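Local coordinates for histidine triad protein (Bacillus subtilis, PDB 1Y23) that probably binds nucleotides and hydrolyses or transfers their phosphate-linked groups, as its histidine-triad relatives do, and binds a zinc ion, at residues F9-I12 against D16-S19; A20-Y23 against L29-L32; T42-K47 against K62-A67; T48-E51 against E55-D58; H104-Y109 against D113-V118. All coordinates share one frame; numbering follows the deposited sequence.

Interaction 1 (F9-I12 against D16-S19). With ZN (zinc ion), chain G.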
loop_
_atom_site.group_PDB
_atom_site.type_symbol
_atom_site.label_atom_id
_atom_site.label_comp_id
_atom_site.label_asym_id
_atom_site.label_seq_id
_atom_site.Cartn_x
_atom_site.Cartn_y
_atom_site.Cartn_z
ATOM N N PHE B 9 13.750 12.502 -4.506
ATOM C CA PHE B 9 13.194 12.464 -3.148
ATOM C C PHE B 9 14.232 12.758 -2.070
ATOM O O PHE B 9 13.906 13.313 -1.020
ATOM C CB PHE B 9 12.537 11.111 -2.861
ATOM C CG PHE B 9 11.251 10.890 -3.607
ATOM C CD1 PHE B 9 10.611 11.945 -4.259
ATOM C CD2 PHE B 9 10.666 9.626 -3.643
ATOM C CE1 PHE B 9 9.410 11.744 -4.936
ATOM C CE2 PHE B 9 9.462 9.411 -4.319
ATOM C CZ PHE B 9 8.830 10.473 -4.968
ATOM N N CYS B 10 15.476 12.371 -2.321
ATOM C CA CYS B 10 16.537 12.642 -1.367
ATOM C C CYS B 10 16.798 14.146 -1.354
ATOM O O CYS B 10 17.126 14.717 -0.316
ATOM C CB CYS B 10 17.813 11.872 -1.741
ATOM S SG CYS B 10 17.899 10.180 -1.058
ATOM N N LYS B 11 16.638 14.788 -2.508
ATOM C CA LYS B 11 16.856 16.229 -2.604
ATOM C C LYS B 11 15.705 16.990 -1.943
ATOM O O LYS B 11 15.885 18.119 -1.494
ATOM C CB LYS B 11 16.999 16.655 -4.067
ATOM C CG LYS B 11 18.039 15.855 -4.830
ATOM C CD LYS B 11 18.309 16.447 -6.199
ATOM C CE LYS B 11 19.317 17.588 -6.110
ATOM N NZ LYS B 11 20.672 17.061 -5.757
ATOM N N ILE B 12 14.522 16.380 -1.896
ATOM C CA ILE B 12 13.384 17.012 -1.242
ATOM C C ILE B 12 13.575 16.853 0.268
ATOM O O ILE B 12 13.206 17.730 1.046
ATOM C CB ILE B 12 12.039 16.364 -1.648
ATOM C CG1 ILE B 12 11.749 16.635 -3.129
ATOM C CG2 ILE B 12 10.917 16.909 -0.776
ATOM C CD1 ILE B 12 10.498 15.943 -3.664
ATOM N N ASP B 16 16.963 20.628 -0.877
ATOM C CA ASP B 16 17.449 21.196 -2.137
ATOM C C ASP B 16 16.320 21.530 -3.119
ATOM O O ASP B 16 16.485 22.377 -4.001
ATOM C CB ASP B 16 18.433 20.244 -2.832
ATOM C CG ASP B 16 19.678 19.977 -2.010
ATOM O OD1 ASP B 16 20.314 20.944 -1.532
ATOM O OD2 ASP B 16 20.028 18.786 -1.850
ATOM N N ILE B 17 15.187 20.847 -2.971
ATOM C CA ILE B 17 14.010 21.048 -3.820
ATOM C C ILE B 17 12.830 21.341 -2.897
ATOM O O ILE B 17 12.597 20.613 -1.937
ATOM C CB ILE B 17 13.680 19.770 -4.649
ATOM C CG1 ILE B 17 14.823 19.469 -5.624
ATOM C CG2 ILE B 17 12.349 19.943 -5.386
ATOM C CD1 ILE B 17 14.576 18.278 -6.528
ATOM N N PRO B 18 12.066 22.407 -3.181
ATOM C CA PRO B 18 10.914 22.771 -2.351
ATOM C C PRO B 18 9.815 21.716 -2.408
ATOM O O PRO B 18 9.705 20.984 -3.388
ATOM C CB PRO B 18 10.469 24.097 -2.955
ATOM C CG PRO B 18 10.767 23.904 -4.403
ATOM C CD PRO B 18 12.155 23.288 -4.359
ATOM N N SER B 19 9.010 21.639 -1.353
ATOM C CA SER B 19 7.912 20.676 -1.298
ATOM C C SER B 19 6.790 21.167 -0.392
ATOM O O SER B 19 6.999 22.026 0.463
ATOM C CB SER B 19 8.420 19.310 -0.806
ATOM O OG SER B 19 9.034 19.399 0.471
HETATM ZN ZN ZN G . 16.407 8.774 -2.417
#
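Asp16 and Ile17 fold back on the end of the short helix 8-13, and Asp16 meets it first. Its CB lies 3.6 Å from Lys11 O, and its carboxylate turns toward the lysine, OD2 standing 4.3 Å from Lys11 NZ, an attraction over a distance longer than a salt bridge. The lysine chain bends at its last two torsions (chi3 83°, chi4 69°), which curls the ammonium back toward that carboxylate. Ile17 follows with both backbone and side chain. Its N donates to Lys11 O at 3.2 Å, from above the carbonyl plane, while its CD1 rests 3.8 Å from Lys11 CB. Further along, Ile17 CB faces Ile12 CG1 at 4.0 Å. Ser19 closes the contact: Ile12 CG2 sits snugly against its hydroxymethyl group, 3.4 Å from Ser19 OG and a tight 3.5 Å from Ser19 CB. On the same helix, Cys10 SG binds the zinc ion at 2.5 Å, with Cys7, His49 and His100 completing the site. The loop is therefore fixed to this zinc-bearing helix by the bond from Ile17 N to Lys11 O and by aliphatic contacts, with the Lys11-Asp16 attraction probably softened by solvent at the surface.

Interaction 2 (A20-Y23 against L29-L32); sequences AKVY and LAFL
Lys21 and Phe31 form a non-hydrogen-bonded pair in an antiparallel hairpin, and a classic beta bulge follows, in which Val22 and Tyr23 both face Ala30. The backbone bonds span the bulge: Leu32 N donates to Ala20 O at 2.9 Å, Val22 N to Ala30 O at 3.0 Å, and Ala30 N to Tyr23 O at 2.8 Å. The Lys21 side chain can be followed outward. CB passes 4.0 Å from Ala30 O; the chain then runs extended, bringing CD to 3.9 Å from Leu29 CD1, with CE a little farther from the same methyl. NZ ends in a salt bridge with Glu24. With CG anti to the backbone N (chi1 -179°) and chi2 at 58°, Leu29 brings CD1 alongside this aliphatic stem. Ala20, Val22, Tyr23 and Leu32 also pack on the second subunit, and Tyr23 OH is hydrogen-bonded to Asp25. At the bulge itself, Val22 CG2 presses on Ala30 CB at 3.4 Å, closer than ordinary methyl contact.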
loop_
_atom_site.group_PDB
_atom_site.type_symbol
_atom_site.label_atom_id
_atom_site.label_comp_id
_atom_site.label_asym_id
_atom_site.label_seq_id
_atom_site.Cartn_x
_atom_site.Cartn_y
_atom_site.Cartn_z
ATOM N N ALA B 20 5.591 20.636 -0.601
ATOM C CA ALA B 20 4.439 20.999 0.219
ATOM C C ALA B 20 4.333 19.896 1.269
ATOM O O ALA B 20 3.688 18.868 1.042
ATOM C CB ALA B 20 3.179 21.050 -0.641
ATOM N N LYS B 21 4.991 20.119 2.409
ATOM C CA LYS B 21 5.029 19.154 3.510
ATOM C C LYS B 21 3.734 19.030 4.308
ATOM O O LYS B 21 3.038 20.014 4.551
ATOM C CB LYS B 21 6.187 19.491 4.463
ATOM C CG LYS B 21 7.556 19.527 3.788
ATOM C CD LYS B 21 8.705 19.638 4.793
ATOM C CE LYS B 21 10.064 19.700 4.084
ATOM N NZ LYS B 21 11.226 19.684 5.014
ATOM N N VAL B 22 3.414 17.809 4.718
ATOM C CA VAL B 22 2.206 17.583 5.492
ATOM C C VAL B 22 2.552 16.887 6.794
ATOM O O VAL B 22 1.831 16.994 7.788
ATOM C CB VAL B 22 1.202 16.733 4.704
ATOM C CG1 VAL B 22 0.853 17.441 3.402
ATOM C CG2 VAL B 22 1.791 15.364 4.419
ATOM N N TYR B 23 3.673 16.181 6.787
ATOM C CA TYR B 23 4.115 15.480 7.971
ATOM C C TYR B 23 5.607 15.259 7.919
ATOM O O TYR B 23 6.178 15.073 6.846
ATOM C CB TYR B 23 3.418 14.130 8.084
ATOM C CG TYR B 23 3.883 13.322 9.271
ATOM C CD1 TYR B 23 3.294 13.473 10.528
ATOM C CD2 TYR B 23 4.926 12.410 9.140
ATOM C CE1 TYR B 23 3.739 12.722 11.624
ATOM C CE2 TYR B 23 5.374 11.664 10.221
ATOM C CZ TYR B 23 4.778 11.819 11.454
ATOM O OH TYR B 23 5.212 11.045 12.501
ATOM N N LEU B 29 9.012 11.484 6.080
ATOM C CA LEU B 29 8.708 12.759 5.465
ATOM C C LEU B 29 7.562 12.536 4.481
ATOM O O LEU B 29 7.632 11.662 3.606
ATOM C CB LEU B 29 9.920 13.333 4.725
ATOM C CG LEU B 29 9.699 14.705 4.053
ATOM C CD1 LEU B 29 9.262 15.740 5.102
ATOM C CD2 LEU B 29 10.985 15.164 3.382
ATOM N N ALA B 30 6.502 13.321 4.653
ATOM C CA ALA B 30 5.327 13.257 3.794
ATOM C C ALA B 30 5.122 14.619 3.124
ATOM O O ALA B 30 5.345 15.668 3.735
ATOM C CB ALA B 30 4.106 12.880 4.607
ATOM N N PHE B 31 4.707 14.590 1.862
ATOM C CA PHE B 31 4.484 15.807 1.090
ATOM C C PHE B 31 3.576 15.555 -0.109
ATOM O O PHE B 31 3.501 14.440 -0.629
ATOM C CB PHE B 31 5.821 16.387 0.621
ATOM C CG PHE B 31 6.694 15.400 -0.101
ATOM C CD1 PHE B 31 6.485 15.117 -1.448
ATOM C CD2 PHE B 31 7.726 14.748 0.571
ATOM C CE1 PHE B 31 7.291 14.199 -2.117
ATOM C CE2 PHE B 31 8.540 13.828 -0.087
ATOM C CZ PHE B 31 8.323 13.550 -1.436
ATOM N N LEU B 32 2.884 16.603 -0.543
ATOM C CA LEU B 32 1.971 16.506 -1.672
ATOM C C LEU B 32 2.664 16.106 -2.978
ATOM O O LEU B 32 3.786 16.536 -3.256
ATOM C CB LEU B 32 1.235 17.842 -1.854
ATOM C CG LEU B 32 0.163 18.159 -0.799
ATOM C CD1 LEU B 32 -0.390 19.568 -1.005
ATOM C CD2 LEU B 32 -0.948 17.133 -0.899
#

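Interaction 3 (T42-K47 against K62-A67); sequences TLVIPK and KQYFHA
Tyr64 reaches across to strand 42-46 with its hydroxyl, and the polar part of the contact is one bond: OH donates to Val44 O at 2.7 Å. The donor stands well above the carbonyl plane, 56° out of it, rather than on a lone pair. With CG anti to the backbone N (chi1 175°), the ring extends from its loop so that the phenol edge meets the strand; Val44 O and the carbonyl carbon of Ile45 both lie near the ring plane at that edge. The apolar contacts centre on one ring carbon. CE1 is 3.7 Å from Val44 CG1 and 3.9 Å from Pro46 CD, while Pro46 CB lies 4.0 Å from Tyr64 CD1. A phenylalanine here would probably leave Val44 O without this donor and the ring freer to shift. Around the contact, Tyr101 meets the Tyr64 ring edge-to-face, and Pro46 O accepts a bond from the zinc ligand His100. Nearby, Phe65 stacks on Phe65 of the second subunit. The arrangement ties the central strand of the antiparallel HIT-domain sheet to the loop leading into helix 67-79, close to the dimer interface.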
loop_
_atom_site.group_PDB
_atom_site.type_symbol
_atom_site.label_atom_id
_atom_site.label_comp_id
_atom_site.label_asym_id
_atom_site.label_seq_id
_atom_site.Cartn_x
_atom_site.Cartn_y
_atom_site.Cartn_z
ATOM N N THR B 42 -0.929 12.604 -1.547
ATOM C CA THR B 42 0.277 12.691 -0.726
ATOM C C THR B 42 1.296 11.563 -0.918
ATOM O O THR B 42 0.934 10.417 -1.183
ATOM C CB THR B 42 -0.103 12.725 0.773
ATOM O OG1 THR B 42 -1.014 13.806 1.013
ATOM C CG2 THR B 42 1.128 12.914 1.635
ATOM N N LEU B 43 2.573 11.906 -0.776
ATOM C CA LEU B 43 3.653 10.928 -0.858
ATOM C C LEU B 43 4.271 10.792 0.528
ATOM O O LEU B 43 4.673 11.785 1.132
ATOM C CB LEU B 43 4.734 11.375 -1.833
ATOM C CG LEU B 43 4.369 11.162 -3.296
ATOM C CD1 LEU B 43 5.321 11.959 -4.175
ATOM C CD2 LEU B 43 4.426 9.660 -3.619
ATOM N N VAL B 44 4.331 9.563 1.031
ATOM C CA VAL B 44 4.909 9.298 2.340
ATOM C C VAL B 44 6.158 8.465 2.101
ATOM O O VAL B 44 6.086 7.326 1.622
ATOM C CB VAL B 44 3.944 8.503 3.246
ATOM C CG1 VAL B 44 4.548 8.323 4.622
ATOM C CG2 VAL B 44 2.607 9.209 3.341
ATOM N N ILE B 45 7.306 9.039 2.424
ATOM C CA ILE B 45 8.562 8.344 2.220
ATOM C C ILE B 45 9.441 8.383 3.463
ATOM O O ILE B 45 9.273 9.242 4.323
ATOM C CB ILE B 45 9.354 8.978 1.038
ATOM C CG1 ILE B 45 10.044 10.269 1.484
ATOM C CG2 ILE B 45 8.393 9.329 -0.099
ATOM C CD1 ILE B 45 10.945 10.883 0.431
ATOM N N PRO B 46 10.368 7.420 3.591
ATOM C CA PRO B 46 11.282 7.371 4.736
ATOM C C PRO B 46 12.467 8.238 4.332
ATOM O O PRO B 46 12.763 8.341 3.147
ATOM C CB PRO B 46 11.658 5.900 4.806
ATOM C CG PRO B 46 11.708 5.539 3.362
ATOM C CD PRO B 46 10.441 6.165 2.824
ATOM N N LYS B 47 13.136 8.867 5.289
ATOM C CA LYS B 47 14.276 9.704 4.951
ATOM C C LYS B 47 15.443 8.827 4.516
ATOM O O LYS B 47 16.260 9.236 3.696
ATOM C CB LYS B 47 14.666 10.582 6.143
ATOM C CG LYS B 47 13.574 11.591 6.561
ATOM C CD LYS B 47 14.081 12.586 7.616
ATOM C CE LYS B 47 13.018 13.601 8.011
ATOM N NZ LYS B 47 13.536 14.622 8.968
ATOM N N LYS B 62 9.272 -0.155 11.298
ATOM C CA LYS B 62 8.679 0.383 12.513
ATOM C C LYS B 62 8.719 1.920 12.543
ATOM O O LYS B 62 7.777 2.557 13.008
ATOM C CB LYS B 62 9.409 -0.191 13.735
ATOM C CG LYS B 62 8.980 0.394 15.079
ATOM C CD LYS B 62 9.920 -0.063 16.200
ATOM C CE LYS B 62 9.561 0.574 17.531
ATOM N NZ LYS B 62 10.480 0.166 18.634
ATOM N N GLN B 63 9.805 2.505 12.048
ATOM C CA GLN B 63 9.950 3.961 12.033
ATOM C C GLN B 63 9.202 4.596 10.856
ATOM O O GLN B 63 9.259 5.811 10.674
ATOM C CB GLN B 63 11.429 4.356 11.922
ATOM C CG GLN B 63 12.383 3.536 12.788
ATOM C CD GLN B 63 13.835 3.750 12.397
ATOM O OE1 GLN B 63 14.160 3.819 11.211
ATOM N NE2 GLN B 63 14.712 3.839 13.384
ATOM N N TYR B 64 8.507 3.782 10.063
ATOM C CA TYR B 64 7.799 4.293 8.898
ATOM C C TYR B 64 6.285 4.171 8.839
ATOM O O TYR B 64 5.582 5.180 8.772
ATOM C CB TYR B 64 8.355 3.657 7.622
ATOM C CG TYR B 64 7.588 4.056 6.385
ATOM C CD1 TYR B 64 7.817 5.278 5.761
ATOM C CD2 TYR B 64 6.582 3.230 5.872
ATOM C CE1 TYR B 64 7.061 5.676 4.653
ATOM C CE2 TYR B 64 5.815 3.616 4.767
ATOM C CZ TYR B 64 6.063 4.844 4.162
ATOM O OH TYR B 64 5.312 5.234 3.070
ATOM N N PHE B 65 5.783 2.941 8.852
ATOM C CA PHE B 65 4.352 2.695 8.708
ATOM C C PHE B 65 3.373 3.404 9.632
ATOM O O PHE B 65 2.263 3.717 9.208
ATOM C CB PHE B 65 4.058 1.192 8.762
ATOM C CG PHE B 65 2.631 0.849 8.396
ATOM C CD1 PHE B 65 2.151 1.086 7.107
ATOM C CD2 PHE B 65 1.756 0.326 9.343
ATOM C CE1 PHE B 65 0.822 0.810 6.774
ATOM C CE2 PHE B 65 0.425 0.047 9.017
ATOM C CZ PHE B 65 -0.040 0.290 7.729
ATOM N N HIS B 66 3.756 3.644 10.884
ATOM C CA HIS B 66 2.838 4.296 11.808
ATOM C C HIS B 66 2.338 5.643 11.268
ATOM O O HIS B 66 1.196 6.045 11.523
ATOM C CB HIS B 66 3.484 4.494 13.189
ATOM C CG HIS B 66 4.470 5.614 13.239
ATOM N ND1 HIS B 66 5.808 5.444 12.956
ATOM C CD2 HIS B 66 4.299 6.939 13.467
ATOM C CE1 HIS B 66 6.419 6.615 13.002
ATOM N NE2 HIS B 66 5.525 7.540 13.308
ATOM N N ALA B 67 3.180 6.339 10.515
ATOM C CA ALA B 67 2.791 7.631 9.956
ATOM C C ALA B 67 1.675 7.526 8.901
ATOM O O ALA B 67 0.879 8.457 8.736
ATOM C CB ALA B 67 4.009 8.337 9.359
#

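Interaction 4 (T48-E51 against E55-D58). With ZN (zinc ion), chain G.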
loop_
_atom_site.group_PDB
_atom_site.type_symbol
_atom_site.label_atom_id
_atom_site.label_comp_id
_atom_site.label_asym_id
_atom_site.label_seq_id
_atom_site.Cartn_x
_atom_site.Cartn_y
_atom_site.Cartn_z
ATOM N N THR B 48 15.524 7.619 5.064
ATOM C CA THR B 48 16.591 6.699 4.690
ATOM C C THR B 48 16.380 6.349 3.216
ATOM O O THR B 48 15.250 6.096 2.800
ATOM C CB THR B 48 16.526 5.402 5.520
ATOM O OG1 THR B 48 16.609 5.718 6.916
ATOM C CG2 THR B 48 17.664 4.470 5.145
ATOM N N HIS B 49 17.444 6.342 2.420
ATOM C CA HIS B 49 17.280 6.012 1.012
ATOM C C HIS B 49 17.119 4.509 0.834
ATOM O O HIS B 49 18.091 3.760 0.802
ATOM C CB HIS B 49 18.466 6.521 0.178
ATOM C CG HIS B 49 18.326 6.272 -1.300
ATOM N ND1 HIS B 49 17.330 6.840 -2.067
ATOM C CD2 HIS B 49 19.075 5.529 -2.153
ATOM C CE1 HIS B 49 17.471 6.460 -3.325
ATOM N NE2 HIS B 49 18.521 5.666 -3.406
ATOM N N ILE B 50 15.868 4.077 0.754
ATOM C CA ILE B 50 15.542 2.676 0.546
ATOM C C ILE B 50 14.917 2.646 -0.855
ATOM O O ILE B 50 13.946 3.354 -1.119
ATOM C CB ILE B 50 14.552 2.188 1.641
ATOM C CG1 ILE B 50 14.064 0.782 1.330
ATOM C CG2 ILE B 50 13.364 3.126 1.734
ATOM C CD1 ILE B 50 13.079 0.267 2.356
ATOM N N GLU B 51 15.487 1.843 -1.753
ATOM C CA GLU B 51 15.000 1.754 -3.132
ATOM C C GLU B 51 13.573 1.282 -3.284
ATOM O O GLU B 51 12.785 1.871 -4.023
ATOM C CB GLU B 51 15.856 0.799 -3.971
ATOM C CG GLU B 51 17.169 1.328 -4.504
ATOM C CD GLU B 51 17.761 0.403 -5.568
ATOM O OE1 GLU B 51 18.932 0.604 -5.951
ATOM O OE2 GLU B 51 17.050 -0.521 -6.030
ATOM N N GLU B 55 13.874 -3.742 0.506
ATOM C CA GLU B 55 14.980 -3.304 1.367
ATOM C C GLU B 55 14.569 -2.909 2.786
ATOM O O GLU B 55 15.411 -2.507 3.591
ATOM C CB GLU B 55 15.724 -2.128 0.723
ATOM C CG GLU B 55 16.232 -2.397 -0.687
ATOM C CD GLU B 55 17.142 -1.293 -1.203
ATOM O OE1 GLU B 55 16.772 -0.103 -1.073
ATOM O OE2 GLU B 55 18.224 -1.611 -1.751
ATOM N N PHE B 56 13.279 -3.026 3.088
ATOM C CA PHE B 56 12.782 -2.697 4.411
ATOM C C PHE B 56 13.236 -3.729 5.434
ATOM O O PHE B 56 13.187 -4.930 5.160
ATOM C CB PHE B 56 11.245 -2.663 4.424
ATOM C CG PHE B 56 10.659 -1.279 4.465
ATOM C CD1 PHE B 56 9.960 -0.769 3.373
ATOM C CD2 PHE B 56 10.834 -0.475 5.585
ATOM C CE1 PHE B 56 9.447 0.531 3.397
ATOM C CE2 PHE B 56 10.330 0.824 5.625
ATOM C CZ PHE B 56 9.634 1.328 4.525
ATOM N N THR B 57 13.711 -3.257 6.589
ATOM C CA THR B 57 14.090 -4.136 7.699
ATOM C C THR B 57 12.958 -3.888 8.699
ATOM O O THR B 57 12.198 -2.930 8.546
ATOM C CB THR B 57 15.432 -3.728 8.419
ATOM O OG1 THR B 57 15.325 -2.391 8.934
ATOM C CG2 THR B 57 16.634 -3.831 7.475
ATOM N N ASP B 58 12.850 -4.737 9.714
ATOM C CA ASP B 58 11.818 -4.560 10.727
ATOM C C ASP B 58 11.994 -3.233 11.460
ATOM O O ASP B 58 11.026 -2.505 11.682
ATOM C CB ASP B 58 11.835 -5.719 11.732
ATOM C CG ASP B 58 11.338 -7.030 11.126
ATOM O OD1 ASP B 58 10.747 -6.997 10.027
ATOM O OD2 ASP B 58 11.525 -8.096 11.755
HETATM ZN ZN ZN G . 16.407 8.774 -2.417
#
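Ile50 CD1 lies over one face of the Phe56 ring, a CH-pi contact 3.6 Å from the ring centroid and 20° off its normal. The isoleucine chain is extended, with CG1 anti to the backbone N (chi1 173°), which carries this methyl across to the ring; the two side chains cross at about a right angle. The same methyl also approaches Phe56 N at 3.4 Å. Farther back, Ile50 CG1 packs 3.4 Å from Glu55 CB as the two chains run alongside each other, pointing opposite ways. Phe56 continues into the dimer: its ring meets Phe65 of the second subunit edge-to-face. These residues belong to the loop joining strand 42-46 to helix 58-62. Thr57 is the N-cap of that helix, its OG1 hydrogen-bonded to Leu60 N. Among the polar contacts, Glu55 OE1 lies by Glu51 N in a hydrogen bond modelled too short, so its details are doubtful. The carboxylates of the two glutamates are tilted 40° to each other, and Glu51 OE2 stands 4.6 Å from Glu55 OE2, a proximity of like charges at the surface. Metal binding comes from the neighbouring residue: His49 ND1 holds the zinc ion at 2.2 Å, beside Cys7, Cys10 and His100.

Interaction 5 (H104-Y109 against D113-V118); sequences HIIPRY and DGFGAV
The Phe115 ring takes Ile106 CD1 over one face, 4.2 Å from the centroid, while Ala117 N lies over the opposite face. The Arg108 guanidinium stands almost perpendicular to that ring, the planes 88° apart, and has Phe115 O over one of its own faces and the Asp113 carboxylate at its edge. There Arg108 NE forms a salt bridge with Asp113 OD2 at 2.9 Å, though as a hydrogen bond it is weak, and the two planes are turned 77° apart. Bends at the second and third torsions fold the arginine back to this position. The other carboxylate oxygen, Asp113 OD1, uses its syn lone pair to accept from Tyr109 N at 3.0 Å, and Gly110 N bonds OD2. A methionine in place of Arg108 would probably leave the Asp113 carboxylate without its charged mate and Asn85, which accepts from NH2, without that donor. Strand segment 115-118 runs at 99° to strand segment 104-108, and Phe115, Gly116 and Val118 pair with a strand of the second subunit, extending the sheet across the dimer. One carboxylate thus gathers two backbone N-H groups and an arginine, a grip that probably steadies the turn and favours a charged Asp113.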
loop_
_atom_site.group_PDB
_atom_site.type_symbol
_atom_site.label_atom_id
_atom_site.label_comp_id
_atom_site.label_asym_id
_atom_site.label_seq_id
_atom_site.Cartn_x
_atom_site.Cartn_y
_atom_site.Cartn_z
ATOM N N HIS B 104 1.789 6.083 -1.951
ATOM C CA HIS B 104 0.828 7.087 -2.396
ATOM C C HIS B 104 -0.404 6.985 -1.513
ATOM O O HIS B 104 -0.913 5.888 -1.273
ATOM C CB HIS B 104 0.346 6.843 -3.829
ATOM C CG HIS B 104 1.388 7.033 -4.880
ATOM N ND1 HIS B 104 2.162 5.996 -5.358
ATOM C CD2 HIS B 104 1.749 8.129 -5.588
ATOM C CE1 HIS B 104 2.949 6.446 -6.319
ATOM N NE2 HIS B 104 2.718 7.737 -6.479
ATOM N N ILE B 105 -0.878 8.125 -1.034
ATOM C CA ILE B 105 -2.092 8.164 -0.235
ATOM C C ILE B 105 -3.076 8.921 -1.113
ATOM O O ILE B 105 -3.018 10.147 -1.221
ATOM C CB ILE B 105 -1.874 8.908 1.092
ATOM C CG1 ILE B 105 -0.869 8.120 1.944
ATOM C CG2 ILE B 105 -3.200 9.071 1.823
ATOM C CD1 ILE B 105 -0.667 8.673 3.333
ATOM N N ILE B 106 -3.973 8.183 -1.754
ATOM C CA ILE B 106 -4.916 8.796 -2.674
ATOM C C ILE B 106 -6.355 8.874 -2.194
ATOM O O ILE B 106 -7.044 7.866 -2.080
ATOM C CB ILE B 106 -4.875 8.072 -4.033
ATOM C CG1 ILE B 106 -3.424 8.026 -4.544
ATOM C CG2 ILE B 106 -5.764 8.792 -5.035
ATOM C CD1 ILE B 106 -3.179 7.007 -5.647
ATOM N N PRO B 107 -6.820 10.091 -1.880
ATOM C CA PRO B 107 -8.200 10.257 -1.421
ATOM C C PRO B 107 -9.090 10.111 -2.649
ATOM O O PRO B 107 -8.680 10.456 -3.761
ATOM C CB PRO B 107 -8.205 11.675 -0.853
ATOM C CG PRO B 107 -7.230 12.382 -1.741
ATOM C CD PRO B 107 -6.101 11.379 -1.858
ATOM N N ARG B 108 -10.289 9.574 -2.458
ATOM C CA ARG B 108 -11.219 9.374 -3.568
ATOM C C ARG B 108 -12.460 10.241 -3.399
ATOM O O ARG B 108 -12.986 10.379 -2.295
ATOM C CB ARG B 108 -11.615 7.892 -3.668
ATOM C CG ARG B 108 -10.453 6.961 -4.002
ATOM C CD ARG B 108 -9.862 7.293 -5.386
ATOM N NE ARG B 108 -10.683 6.811 -6.493
ATOM C CZ ARG B 108 -10.861 5.526 -6.794
ATOM N NH1 ARG B 108 -11.626 5.180 -7.818
ATOM N NH2 ARG B 108 -10.266 4.579 -6.081
ATOM N N TYR B 109 -12.924 10.831 -4.496
ATOM C CA TYR B 109 -14.105 11.690 -4.454
ATOM C C TYR B 109 -15.189 11.244 -5.437
ATOM O O TYR B 109 -16.290 11.793 -5.450
ATOM C CB TYR B 109 -13.701 13.135 -4.747
ATOM C CG TYR B 109 -12.630 13.674 -3.817
ATOM C CD1 TYR B 109 -11.305 13.783 -4.237
ATOM C CD2 TYR B 109 -12.947 14.081 -2.519
ATOM C CE1 TYR B 109 -10.319 14.288 -3.384
ATOM C CE2 TYR B 109 -11.970 14.587 -1.656
ATOM C CZ TYR B 109 -10.661 14.690 -2.097
ATOM O OH TYR B 109 -9.695 15.209 -1.264
ATOM N N ASP B 113 -11.764 11.315 -10.344
ATOM C CA ASP B 113 -10.546 10.792 -9.736
ATOM C C ASP B 113 -9.508 10.416 -10.774
ATOM O O ASP B 113 -9.795 9.680 -11.719
ATOM C CB ASP B 113 -10.831 9.569 -8.859
ATOM C CG ASP B 113 -11.565 9.924 -7.587
ATOM O OD1 ASP B 113 -11.305 11.020 -7.032
ATOM O OD2 ASP B 113 -12.387 9.099 -7.133
ATOM N N GLY B 114 -8.293 10.924 -10.589
ATOM C CA GLY B 114 -7.211 10.628 -11.512
ATOM C C GLY B 114 -6.634 9.239 -11.288
ATOM O O GLY B 114 -5.674 8.840 -11.952
ATOM N N PHE B 115 -7.206 8.507 -10.333
ATOM C CA PHE B 115 -6.744 7.152 -10.042
ATOM C C PHE B 115 -7.877 6.137 -10.080
ATOM O O PHE B 115 -8.994 6.400 -9.630
ATOM C CB PHE B 115 -6.053 7.062 -8.673
ATOM C CG PHE B 115 -5.698 5.650 -8.276
ATOM C CD1 PHE B 115 -4.626 4.987 -8.882
ATOM C CD2 PHE B 115 -6.485 4.954 -7.362
ATOM C CE1 PHE B 115 -4.342 3.657 -8.588
ATOM C CE2 PHE B 115 -6.211 3.624 -7.059
ATOM C CZ PHE B 115 -5.136 2.967 -7.676
ATOM N N GLY B 116 -7.557 4.971 -10.623
ATOM C CA GLY B 116 -8.517 3.891 -10.735
ATOM C C GLY B 116 -7.754 2.602 -10.944
ATOM O O GLY B 116 -6.756 2.570 -11.666
ATOM N N ALA B 117 -8.220 1.535 -10.315
ATOM C CA ALA B 117 -7.553 0.246 -10.423
ATOM C C ALA B 117 -8.246 -0.724 -11.375
ATOM O O ALA B 117 -9.380 -1.149 -11.130
ATOM C CB ALA B 117 -7.438 -0.386 -9.038
ATOM N N VAL B 118 -7.559 -1.070 -12.461
ATOM C CA VAL B 118 -8.079 -2.031 -13.424
ATOM C C VAL B 118 -8.034 -3.358 -12.667
ATOM O O VAL B 118 -6.971 -3.754 -12.185
ATOM C CB VAL B 118 -7.166 -2.132 -14.673
ATOM C CG1 VAL B 118 -7.603 -3.293 -15.549
ATOM C CG2 VAL B 118 -7.204 -0.829 -15.459
#

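In the fold
From the N terminus, interaction 1 closes a short loop between helix 8-13 and the chain after it, and interaction 2 begins where it ends, closing the hairpin of strands 21-24 and 28-32. The two touch where Ile12 and Phe9 pack on Phe31. Strand 28-32 then pairs with strand 42-46, joining interaction 2 to interaction 3, which closes a longer loop. Interaction 4 falls within that loop and meets it where Phe56 packs on Tyr64. Interactions 1 and 4 share the zinc ion. Interaction 5 closes last, on the other side of the chain's centre from interactions 3 and 4; its strand 103-108 pairs with 42-46. No loops cross, and interactions 2 to 5 all reach the second subunit.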